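Local coordinates for 30S ribosomal protein S6 (Aquifex aeolicus, PDB 2J5A) that probably binds 16S ribosomal RNA together with protein bS18 as a structural component of the small ribosomal subunit, at residues Tyr45-Gly50 with Tyr66-Phe71. Residues are numbered along the deposited sequence; the frame is centred on the assembly and turned at random.
Sequences YEEDWG and YFLVQF
The beta hairpin of strands 41-53 and 63-73 forms one side of the antiparallel S6 sheet, with 41-53 as an outermost strand. Glu47 and Leu68 are a hydrogen-bonded pair at its middle: Glu47 N gives to Leu68 O at 2.8 Å, and Leu68 N returns a bond to Glu47 O. Gln70 N to Tyr45 O and Trp49 N to Tyr66 O extend the ladder. Tyr66 N also bonds to Gly50 O, where the pairing is loose. Tyr45 N to Gln70 O is weak.

On the helix 22-38 side, Asp48 lies beside Phe67, pointing the same way. Its CG is anti to the backbone N (chi1 -172°), and OD2 comes 3.4 Å from Phe67 CE1, with carboxylate and ring 48° apart. OD1 accepts from Gly50 N at 2.8 Å, an Asx turn. OD2 has salt bridges to Lys26 and Arg65. An alanine at Asp48 would probably leave both cations without this partner and Gly50 N without its acceptor in the turn. Phe67 also stacks on Phe29 of the helix.

On the other face, Leu68 CD1 lies 3.7 Å from Glu47 OE1, and Leu68 CD2 meets the edge of the Tyr45 ring. Gln70 OE1 sits 3.4 Å from Tyr45 CB and accepts from Lys106 N; Gln70 NE2 bonds to Glu11 OE1. Trp49 NE1 gives to Glu47 OE1 at 2.9 Å, from above the carboxylate plane.

The Glu47 carboxylate thus holds the Trp49 indole N-H beside Leu68, while the Asp48 carboxylate ties the turn at Gly50 to Lys26 of helix 22-38 and Arg65 of the partner strand.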
loop_
_atom_site.group_PDB
_atom_site.type_symbol
_atom_site.label_atom_id
_atom_site.label_comp_id
_atom_site.label_asym_id
_atom_site.label_seq_id
_atom_site.Cartn_x
_atom_site.Cartn_y
_atom_site.Cartn_z
ATOM N N TYR A 45 4.903 1.759 9.676
ATOM C CA TYR A 45 5.644 2.763 8.947
ATOM C C TYR A 45 4.888 3.157 7.687
ATOM O O TYR A 45 4.073 2.380 7.166
ATOM C CB TYR A 45 7.022 2.213 8.586
ATOM C CG TYR A 45 7.910 3.197 7.887
ATOM C CD1 TYR A 45 8.491 4.254 8.576
ATOM C CD2 TYR A 45 8.147 3.092 6.531
ATOM C CE1 TYR A 45 9.306 5.157 7.930
ATOM C CE2 TYR A 45 8.959 3.985 5.878
ATOM C CZ TYR A 45 9.540 5.009 6.577
ATOM O OH TYR A 45 10.355 5.890 5.905
ATOM N N GLU A 46 5.149 4.372 7.219
ATOM C CA GLU A 46 4.489 4.901 6.052
ATOM C C GLU A 46 5.290 6.027 5.433
ATOM O O GLU A 46 5.924 6.794 6.147
ATOM C CB GLU A 46 3.063 5.356 6.398
ATOM C CG GLU A 46 2.927 6.631 7.228
ATOM C CD GLU A 46 1.498 6.826 7.746
ATOM O OE1 GLU A 46 1.152 6.221 8.779
ATOM O OE2 GLU A 46 0.710 7.556 7.109
ATOM N N GLU A 47 5.268 6.088 4.097
ATOM C CA GLU A 47 5.918 7.134 3.304
ATOM C C GLU A 47 4.927 7.616 2.225
ATOM O O GLU A 47 4.229 6.805 1.590
ATOM C CB GLU A 47 7.191 6.585 2.621
ATOM C CG GLU A 47 8.466 6.660 3.465
ATOM C CD GLU A 47 9.629 5.825 2.942
ATOM O OE1 GLU A 47 9.499 5.092 1.925
ATOM O OE2 GLU A 47 10.705 5.888 3.580
ATOM N N ASP A 48 4.894 8.932 2.020
ATOM C CA ASP A 48 4.233 9.539 0.891
ATOM C C ASP A 48 5.316 9.924 -0.090
ATOM O O ASP A 48 6.217 10.668 0.252
ATOM C CB ASP A 48 3.481 10.774 1.338
ATOM C CG ASP A 48 2.612 11.366 0.255
ATOM O OD1 ASP A 48 2.843 11.126 -0.960
ATOM O OD2 ASP A 48 1.691 12.099 0.649
ATOM N N TRP A 49 5.244 9.397 -1.301
ATOM C CA TRP A 49 6.260 9.638 -2.305
ATOM C C TRP A 49 5.794 10.671 -3.314
ATOM O O TRP A 49 6.513 10.970 -4.258
ATOM C CB TRP A 49 6.643 8.314 -2.998
ATOM C CG TRP A 49 7.587 7.563 -2.164
ATOM C CD1 TRP A 49 7.281 6.728 -1.126
ATOM C CD2 TRP A 49 9.014 7.626 -2.221
ATOM N NE1 TRP A 49 8.424 6.266 -0.541
ATOM C CE2 TRP A 49 9.507 6.796 -1.194
ATOM C CE3 TRP A 49 9.927 8.312 -3.037
ATOM C CZ2 TRP A 49 10.862 6.618 -0.968
ATOM C CZ3 TRP A 49 11.271 8.138 -2.805
ATOM C CH2 TRP A 49 11.727 7.295 -1.781
ATOM N N GLY A 50 4.591 11.217 -3.120
ATOM C CA GLY A 50 4.074 12.220 -4.022
ATOM C C GLY A 50 3.901 11.759 -5.450
ATOM O O GLY A 50 3.860 10.556 -5.744
ATOM N N TYR A 66 2.162 7.937 -5.384
ATOM C CA TYR A 66 2.713 6.765 -4.731
ATOM C C TYR A 66 2.718 6.900 -3.237
ATOM O O TYR A 66 3.227 7.882 -2.706
ATOM C CB TYR A 66 4.152 6.502 -5.192
ATOM C CG TYR A 66 4.274 5.742 -6.498
ATOM C CD1 TYR A 66 4.306 6.414 -7.704
ATOM C CD2 TYR A 66 4.379 4.372 -6.519
ATOM C CE1 TYR A 66 4.424 5.741 -8.911
ATOM C CE2 TYR A 66 4.507 3.684 -7.717
ATOM C CZ TYR A 66 4.531 4.387 -8.909
ATOM O OH TYR A 66 4.660 3.735 -10.100
ATOM N N PHE A 67 2.161 5.885 -2.573
ATOM C CA PHE A 67 2.246 5.720 -1.133
ATOM C C PHE A 67 2.902 4.368 -0.804
ATOM O O PHE A 67 2.827 3.428 -1.582
ATOM C CB PHE A 67 0.859 5.765 -0.469
ATOM C CG PHE A 67 0.125 7.074 -0.629
ATOM C CD1 PHE A 67 0.440 8.164 0.168
ATOM C CD2 PHE A 67 -0.920 7.198 -1.535
ATOM C CE1 PHE A 67 -0.223 9.336 0.043
ATOM C CE2 PHE A 67 -1.604 8.395 -1.655
ATOM C CZ PHE A 67 -1.241 9.473 -0.872
ATOM N N LEU A 68 3.489 4.281 0.388
ATOM C CA LEU A 68 4.132 3.068 0.897
ATOM C C LEU A 68 3.754 2.898 2.350
ATOM O O LEU A 68 3.824 3.863 3.119
ATOM C CB LEU A 68 5.669 3.180 0.788
ATOM C CG LEU A 68 6.550 1.995 1.220
ATOM C CD1 LEU A 68 7.870 2.060 0.478
ATOM C CD2 LEU A 68 6.772 1.911 2.747
ATOM N N VAL A 69 3.370 1.672 2.720
ATOM C CA VAL A 69 3.049 1.334 4.116
ATOM C C VAL A 69 3.681 -0.031 4.494
ATOM O O VAL A 69 3.710 -0.975 3.690
ATOM C CB VAL A 69 1.501 1.407 4.393
ATOM C CG1 VAL A 69 0.765 0.252 3.781
ATOM C CG2 VAL A 69 1.199 1.493 5.911
ATOM N N GLN A 70 4.252 -0.092 5.690
ATOM C CA GLN A 70 4.725 -1.351 6.254
ATOM C C GLN A 70 3.836 -1.702 7.421
ATOM O O GLN A 70 3.298 -0.815 8.120
ATOM C CB GLN A 70 6.180 -1.291 6.714
ATOM C CG GLN A 70 7.160 -0.832 5.648
ATOM C CD GLN A 70 8.565 -0.721 6.189
ATOM O OE1 GLN A 70 8.757 -0.431 7.366
ATOM N NE2 GLN A 70 9.561 -0.972 5.333
ATOM N N PHE A 71 3.640 -2.996 7.592
ATOM C CA PHE A 71 2.749 -3.487 8.617
ATOM C C PHE A 71 3.134 -4.905 9.021
ATOM O O PHE A 71 3.889 -5.586 8.313
ATOM C CB PHE A 71 1.286 -3.395 8.158
ATOM C CG PHE A 71 0.931 -4.310 7.004
ATOM C CD1 PHE A 71 1.140 -3.912 5.694
ATOM C CD2 PHE A 71 0.345 -5.546 7.234
ATOM C CE1 PHE A 71 0.804 -4.744 4.627
ATOM C CE2 PHE A 71 0.008 -6.399 6.177
ATOM C CZ PHE A 71 0.237 -5.985 4.864
#